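Local coordinates for Alr4995 protein (Nostoc sp., PDB 6LRF) that probably works as a bifunctional enzyme, an arginine dihydrolase of the guanidine-modifying superfamily joined to an ornithine cyclodeaminase, at residues V560-T563 / I564-G568; D530-Q533 / N534-T538; G43-Q46 / I47-H51. One frame throughout, in Å; residues are numbered along the deposited sequence.

Contact 1: residues V560-T563 / I564-G568; sequences VINT and IRRHG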
loop_
_atom_site.group_PDB
_atom_site.type_symbol
_atom_site.label_atom_id
_atom_site.label_comp_id
_atom_site.label_asym_id
_atom_site.label_seq_id
_atom_site.Cartn_x
_atom_site.Cartn_y
_atom_site.Cartn_z
ATOM N N VAL B 560 -32.692 0.418 -8.689
ATOM C CA VAL B 560 -32.791 1.624 -7.892
ATOM C C VAL B 560 -32.732 2.857 -8.787
ATOM O O VAL B 560 -33.495 3.806 -8.605
ATOM C CB VAL B 560 -31.671 1.692 -6.824
ATOM C CG1 VAL B 560 -31.556 3.106 -6.241
ATOM C CG2 VAL B 560 -31.922 0.655 -5.726
ATOM N N ILE B 561 -31.827 2.838 -9.762
ATOM C CA ILE B 561 -31.662 3.989 -10.641
ATOM C C ILE B 561 -32.935 4.200 -11.444
ATOM O O ILE B 561 -33.471 5.311 -11.497
ATOM C CB ILE B 561 -30.454 3.818 -11.570
ATOM C CG1 ILE B 561 -29.165 3.917 -10.726
ATOM C CG2 ILE B 561 -30.482 4.877 -12.683
ATOM C CD1 ILE B 561 -27.881 3.604 -11.496
ATOM N N ASN B 562 -33.435 3.125 -12.043
ATOM C CA ASN B 562 -34.690 3.187 -12.787
ATOM C C ASN B 562 -35.886 3.666 -11.947
ATOM O O ASN B 562 -36.724 4.434 -12.409
ATOM C CB ASN B 562 -35.015 1.815 -13.382
ATOM C CG ASN B 562 -36.046 1.911 -14.464
ATOM O OD1 ASN B 562 -35.817 2.580 -15.472
ATOM N ND2 ASN B 562 -37.199 1.258 -14.269
ATOM N N THR B 563 -35.964 3.209 -10.707
ATOM C CA THR B 563 -37.072 3.593 -9.834
ATOM C C THR B 563 -37.039 5.087 -9.501
ATOM O O THR B 563 -38.071 5.768 -9.527
ATOM C CB THR B 563 -37.051 2.742 -8.543
ATOM O OG1 THR B 563 -37.208 1.364 -8.895
ATOM C CG2 THR B 563 -38.165 3.142 -7.598
ATOM N N ILE B 564 -35.860 5.613 -9.181
ATOM C CA ILE B 564 -35.755 7.043 -8.887
ATOM C C ILE B 564 -36.064 7.868 -10.147
ATOM O O ILE B 564 -36.764 8.871 -10.069
ATOM C CB ILE B 564 -34.357 7.425 -8.324
ATOM C CG1 ILE B 564 -34.015 6.569 -7.092
ATOM C CG2 ILE B 564 -34.322 8.902 -7.922
ATOM C CD1 ILE B 564 -35.077 6.616 -5.986
ATOM N N ARG B 565 -35.568 7.434 -11.308
ATOM C CA ARG B 565 -35.883 8.125 -12.553
ATOM C C ARG B 565 -37.408 8.107 -12.778
ATOM O O ARG B 565 -37.982 9.105 -13.219
ATOM C CB ARG B 565 -35.127 7.514 -13.742
ATOM C CG ARG B 565 -33.593 7.735 -13.694
ATOM C CD ARG B 565 -32.897 7.159 -14.932
ATOM N NE ARG B 565 -33.369 7.814 -16.154
ATOM C CZ ARG B 565 -32.848 8.932 -16.653
ATOM N NH1 ARG B 565 -31.807 9.509 -16.053
ATOM N NH2 ARG B 565 -33.361 9.473 -17.751
ATOM N N ARG B 566 -38.072 7.008 -12.420
ATOM C CA ARG B 566 -39.520 6.947 -12.592
ATOM C C ARG B 566 -40.245 7.965 -11.723
ATOM O O ARG B 566 -41.139 8.656 -12.196
ATOM C CB ARG B 566 -40.066 5.556 -12.290
ATOM C CG ARG B 566 -41.573 5.479 -12.568
ATOM C CD ARG B 566 -42.089 4.063 -12.540
ATOM N NE ARG B 566 -41.965 3.487 -11.204
ATOM C CZ ARG B 566 -41.165 2.465 -10.907
ATOM N NH1 ARG B 566 -40.424 1.902 -11.861
ATOM N NH2 ARG B 566 -41.106 2.001 -9.658
ATOM N N HIS B 567 -39.857 8.063 -10.458
ATOM C CA HIS B 567 -40.466 9.030 -9.539
ATOM C C HIS B 567 -40.049 10.465 -9.862
ATOM O O HIS B 567 -40.781 11.406 -9.552
ATOM C CB HIS B 567 -40.103 8.690 -8.096
ATOM C CG HIS B 567 -40.865 7.527 -7.554
ATOM N ND1 HIS B 567 -41.921 7.672 -6.678
ATOM C CD2 HIS B 567 -40.746 6.198 -7.785
ATOM C CE1 HIS B 567 -42.406 6.480 -6.379
ATOM N NE2 HIS B 567 -41.714 5.569 -7.040
ATOM N N GLY B 568 -38.864 10.621 -10.457
ATOM C CA GLY B 568 -38.445 11.897 -11.024
ATOM C C GLY B 568 -37.453 12.673 -10.177
ATOM O O GLY B 568 -36.839 13.613 -10.655
#
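Thr563 meets Arg566 and His567 over the last turn of helix 554-567, in the Rossmann-fold region of the chain, and the side-chain contacts follow the i to i+3 and i+4 spacing of the alpha-helix. The backbone of Thr563 accepts from the next turn: His567 N reaches Thr563 O at 3.1 Å, and the imidazole of His567 sets its edge against the same oxygen, with CD2 3.2 Å from Thr563 O in the plane of the ring. Thr563 OG1 lies beside the backbone N (chi1 -61°) and bonds back to the carbonyl of Lys559, which leaves the methyl CG2 anti to that N and beside the guanidinium of Arg566, 3.8 Å from Arg566 NH2. The Arg566 chain bends at chi3 and brings one guanidinium face over Thr563 CA; its NH1 has a long, weak ion pair with Asp378. Arg565 runs alongside Ile561 before its NE and NH1 turn to the carbonyls of Gly374 and Pro605. Ile564, on another side of the helix, donates its N to Val560 O at 3.0 Å, and with chi1 at -55° its CG1 sits beside that N and comes within 3.2 Å of Val560 O.

Contact 2: residues D530-Q533 / N534-T538; sequences DIEQ and NMMGT
The C-terminal turn of helix 524-536, in the Rossmann-fold region, runs into a loop at Gly537, whose positive phi takes the chain out of the helix, and two side chains tie this end together. Asn534 bonds back to Asp530 O twice: its backbone N at 3.1 Å and its ND2 at 2.7 Å approach from opposite faces of the carbonyl plane, and the ND2 bond is almost straight at 174°, with the oxygen in the amide plane. Water 1 donates to Asp530 OD1 and accepts from Asn534 ND2. Beyond Gly537 the chain folds back beside the last turn, and Thr538 OG1 donates to Glu532 OE2 at 2.8 Å on the anti side of the carboxylate. Glu532 OE1 accepts from Leu540 N and bonds His557 ND1. An alanine here is likely to cost Thr538 OG1 one of its two partners, His556 ND1 being the other, and to leave Leu540 N and His557 ND1 without this mate, so that the turn could shift. Met535, a selenomethionine, lies alongside Ile531, SE 3.6 Å from Ile531 CG2. Helix 554-567 packs on Ile531, Glu532 and Met536, helix 498-501 touches Asp530 and Gln533, and the Asp530 carboxylate accepts from Val583 N and Met584 N near the start of helix 583-589.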
loop_
_atom_site.group_PDB
_atom_site.type_symbol
_atom_site.label_atom_id
_atom_site.label_comp_id
_atom_site.label_asym_id
_atom_site.label_seq_id
_atom_site.Cartn_x
_atom_site.Cartn_y
_atom_site.Cartn_z
ATOM N N ASP B 530 -26.358 4.594 -1.353
ATOM C CA ASP B 530 -27.081 4.850 -0.114
ATOM C C ASP B 530 -28.529 4.395 -0.258
ATOM O O ASP B 530 -29.081 3.727 0.622
ATOM C CB ASP B 530 -27.034 6.328 0.248
ATOM C CG ASP B 530 -27.970 6.682 1.406
ATOM O OD1 ASP B 530 -27.701 6.256 2.560
ATOM O OD2 ASP B 530 -28.951 7.420 1.165
ATOM N N ILE B 531 -29.140 4.748 -1.384
ATOM C CA ILE B 531 -30.526 4.381 -1.593
ATOM C C ILE B 531 -30.626 2.861 -1.756
ATOM O O ILE B 531 -31.489 2.247 -1.158
ATOM C CB ILE B 531 -31.111 5.125 -2.782
ATOM C CG1 ILE B 531 -31.160 6.621 -2.445
ATOM C CG2 ILE B 531 -32.505 4.603 -3.103
ATOM C CD1 ILE B 531 -31.602 7.532 -3.579
ATOM N N GLU B 532 -29.706 2.247 -2.498
ATOM C CA GLU B 532 -29.723 0.790 -2.651
ATOM C C GLU B 532 -29.605 0.065 -1.307
ATOM O O GLU B 532 -30.345 -0.881 -1.039
ATOM C CB GLU B 532 -28.603 0.320 -3.578
ATOM C CG GLU B 532 -28.740 -1.138 -3.997
ATOM C CD GLU B 532 -27.465 -1.713 -4.603
ATOM O OE1 GLU B 532 -26.545 -0.947 -4.976
ATOM O OE2 GLU B 532 -27.374 -2.952 -4.681
ATOM N N GLN B 533 -28.671 0.503 -0.471
ATOM C CA GLN B 533 -28.448 -0.149 0.815
ATOM C C GLN B 533 -29.692 -0.066 1.680
ATOM O O GLN B 533 -30.005 -0.998 2.421
ATOM C CB GLN B 533 -27.256 0.469 1.545
ATOM C CG GLN B 533 -27.306 0.325 3.087
ATOM C CD GLN B 533 -26.224 1.150 3.815
ATOM O OE1 GLN B 533 -25.066 0.745 3.866
ATOM N NE2 GLN B 533 -26.604 2.302 4.382
ATOM N N ASN B 534 -30.411 1.043 1.572
ATOM C CA ASN B 534 -31.554 1.271 2.439
ATOM C C ASN B 534 -32.845 0.656 1.908
ATOM O O ASN B 534 -33.694 0.248 2.685
ATOM C CB ASN B 534 -31.729 2.775 2.683
ATOM C CG ASN B 534 -30.768 3.294 3.736
ATOM O OD1 ASN B 534 -31.056 3.218 4.927
ATOM N ND2 ASN B 534 -29.602 3.776 3.306
HETATM N N MSE B 535 -32.984 0.581 0.591
HETATM C CA MSE B 535 -34.158 -0.032 -0.014
HETATM C C MSE B 535 -34.030 -1.549 -0.100
HETATM O O MSE B 535 -34.993 -2.268 0.150
HETATM C CB MSE B 535 -34.399 0.508 -1.420
HETATM C CG MSE B 535 -34.981 1.903 -1.517
HETATM SE SE MSE B 535 -35.275 2.338 -3.411
HETATM C CE MSE B 535 -36.546 0.916 -3.816
HETATM N N MSE B 536 -32.845 -2.026 -0.474
HETATM C CA MSE B 536 -32.654 -3.429 -0.819
HETATM C C MSE B 536 -31.751 -4.183 0.149
HETATM O O MSE B 536 -31.633 -5.397 0.037
HETATM C CB MSE B 536 -32.048 -3.585 -2.224
HETATM C CG MSE B 536 -32.531 -2.628 -3.297
HETATM SE SE MSE B 536 -34.259 -3.182 -3.963
HETATM C CE MSE B 536 -33.777 -4.849 -4.801
ATOM N N GLY B 537 -31.088 -3.480 1.064
ATOM C CA GLY B 537 -30.093 -4.115 1.925
ATOM C C GLY B 537 -28.829 -4.573 1.200
ATOM O O GLY B 537 -28.103 -5.444 1.686
ATOM N N THR B 538 -28.566 -3.998 0.027
ATOM C CA THR B 538 -27.358 -4.320 -0.744
ATOM C C THR B 538 -26.658 -3.077 -1.274
ATOM O O THR B 538 -27.220 -1.987 -1.304
ATOM C CB THR B 538 -27.660 -5.241 -1.964
ATOM O OG1 THR B 538 -28.673 -4.648 -2.795
ATOM C CG2 THR B 538 -28.099 -6.642 -1.513
HETATM O O HOH W 1 -27.091 4.813 4.520
#

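Contact 3: residues G43-Q46 / I47-H51; sequences GLYQ and ILKEH
Ile47 returns to Gly43 in the last turns of helix 34-49, which belongs to the dimethylarginine dimethylhydrolase-like region of the guanidine-modifying superfamily. Its backbone N donates to Gly43 O at 3.0 Å, and its CG1, beside the backbone N at chi1 -67°, comes 3.1 Å from Gly43 O. Leu48 follows one residue later, its N bonded to Leu44 O at 2.8 Å; both leucines are buried against strands 6-9 and 226-229. Lys49 donates its N to Tyr45 O and lays its aliphatic stem along the tyrosine, CG lying over one face of the ring at 4.0 Å from Tyr45 CE1. That ring is also stacked with Trp41 and touches Val54 and Leu56 of strand 53-56, so it has Trp41, the strand and the lysine stem as neighbours. The bond from Glu50 N to Gln46 O is weak, but Glu50 CG rests 3.2 Å from the same oxygen. In His51 the chain has left the helix, and the imidazole folds back over the end to a carbonyl one turn earlier: ND1 donates to Ile47 O at 3.1 Å, while Glu50 N reaches that oxygen from the opposite face of its plane.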
loop_
_atom_site.group_PDB
_atom_site.type_symbol
_atom_site.label_atom_id
_atom_site.label_comp_id
_atom_site.label_asym_id
_atom_site.label_seq_id
_atom_site.Cartn_x
_atom_site.Cartn_y
_atom_site.Cartn_z
ATOM N N GLY B 43 -37.111 -26.824 36.295
ATOM C CA GLY B 43 -37.539 -25.445 36.443
ATOM C C GLY B 43 -38.454 -25.003 35.316
ATOM O O GLY B 43 -39.506 -24.399 35.554
ATOM N N LEU B 44 -38.049 -25.308 34.084
ATOM C CA LEU B 44 -38.866 -25.021 32.899
ATOM C C LEU B 44 -40.180 -25.802 32.939
ATOM O O LEU B 44 -41.279 -25.242 32.781
ATOM C CB LEU B 44 -38.089 -25.366 31.627
ATOM C CG LEU B 44 -38.864 -25.189 30.326
ATOM C CD1 LEU B 44 -39.382 -23.761 30.218
ATOM C CD2 LEU B 44 -37.968 -25.542 29.150
ATOM N N TYR B 45 -40.034 -27.105 33.143
ATOM C CA TYR B 45 -41.146 -28.022 33.279
ATOM C C TYR B 45 -42.165 -27.516 34.300
ATOM O O TYR B 45 -43.360 -27.403 34.000
ATOM C CB TYR B 45 -40.608 -29.396 33.671
ATOM C CG TYR B 45 -41.658 -30.464 33.810
ATOM C CD1 TYR B 45 -42.549 -30.726 32.778
ATOM C CD2 TYR B 45 -41.749 -31.225 34.969
ATOM C CE1 TYR B 45 -43.507 -31.710 32.900
ATOM C CE2 TYR B 45 -42.704 -32.209 35.100
ATOM C CZ TYR B 45 -43.582 -32.450 34.067
ATOM O OH TYR B 45 -44.535 -33.437 34.200
ATOM N N GLN B 46 -41.682 -27.184 35.495
ATOM C CA GLN B 46 -42.558 -26.723 36.572
ATOM C C GLN B 46 -43.281 -25.424 36.201
ATOM O O GLN B 46 -44.492 -25.310 36.403
ATOM C CB GLN B 46 -41.769 -26.525 37.878
ATOM C CG GLN B 46 -41.191 -27.803 38.505
ATOM C CD GLN B 46 -42.243 -28.846 38.840
ATOM O OE1 GLN B 46 -43.370 -28.513 39.220
ATOM N NE2 GLN B 46 -41.868 -30.123 38.728
ATOM N N ILE B 47 -42.539 -24.457 35.656
ATOM C CA ILE B 47 -43.126 -23.177 35.260
ATOM C C ILE B 47 -44.199 -23.362 34.192
ATOM O O ILE B 47 -45.293 -22.790 34.283
ATOM C CB ILE B 47 -42.067 -22.200 34.726
ATOM C CG1 ILE B 47 -41.114 -21.773 35.842
ATOM C CG2 ILE B 47 -42.737 -20.974 34.145
ATOM C CD1 ILE B 47 -39.904 -20.999 35.348
ATOM N N LEU B 48 -43.884 -24.173 33.187
ATOM C CA LEU B 48 -44.790 -24.377 32.067
ATOM C C LEU B 48 -46.042 -25.126 32.504
ATOM O O LEU B 48 -47.150 -24.807 32.061
ATOM C CB LEU B 48 -44.083 -25.128 30.927
ATOM C CG LEU B 48 -44.788 -25.121 29.566
ATOM C CD1 LEU B 48 -45.128 -23.703 29.146
ATOM C CD2 LEU B 48 -43.932 -25.793 28.503
ATOM N N LYS B 49 -45.858 -26.117 33.378
ATOM C CA LYS B 49 -46.961 -26.919 33.916
ATOM C C LYS B 49 -47.989 -26.059 34.657
ATOM O O LYS B 49 -49.144 -26.462 34.826
ATOM C CB LYS B 49 -46.419 -28.007 34.849
ATOM C CG LYS B 49 -46.535 -29.413 34.289
ATOM C CD LYS B 49 -47.985 -29.698 33.866
ATOM C CE LYS B 49 -48.171 -31.095 33.247
ATOM N NZ LYS B 49 -49.592 -31.375 32.828
ATOM N N GLU B 50 -47.555 -24.870 35.078
ATOM C CA GLU B 50 -48.403 -23.919 35.791
ATOM C C GLU B 50 -49.240 -23.044 34.851
ATOM O O GLU B 50 -50.150 -22.347 35.297
ATOM C CB GLU B 50 -47.549 -23.026 36.705
ATOM C CG GLU B 50 -46.890 -23.761 37.886
ATOM C CD GLU B 50 -46.030 -22.847 38.775
ATOM O OE1 GLU B 50 -45.081 -22.214 38.261
ATOM O OE2 GLU B 50 -46.289 -22.770 39.996
ATOM N N HIS B 51 -48.938 -23.072 33.556
ATOM C CA HIS B 51 -49.712 -22.282 32.597
ATOM C C HIS B 51 -50.275 -23.128 31.460
ATOM O O HIS B 51 -50.975 -22.617 30.587
ATOM C CB HIS B 51 -48.861 -21.152 32.020
ATOM C CG HIS B 51 -48.345 -20.198 33.051
ATOM N ND1 HIS B 51 -47.146 -20.387 33.707
ATOM C CD2 HIS B 51 -48.867 -19.050 33.545
ATOM C CE1 HIS B 51 -46.950 -19.394 34.557
ATOM N NE2 HIS B 51 -47.982 -18.572 34.481
#

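In the fold
From the N terminus the chain first meets contact 3, at the end of helix 34-49, then contact 2, at the end of helix 524-536, and last contact 1, at the end of helix 554-567. Each joins adjoining segments and closes just a helical turn or the step out of it, so the three stand in series, neither nested nor crossed. Contacts 1 and 2 share the Rossmann-fold region and pack directly: Val560 CG1 lies 3.6 Å from Ile531 CG2, bringing the two helices together. Contact 3 belongs to the dihydrolase-like region, its centre about 45 Å from that of contact 2 and 55 Å from that of contact 1.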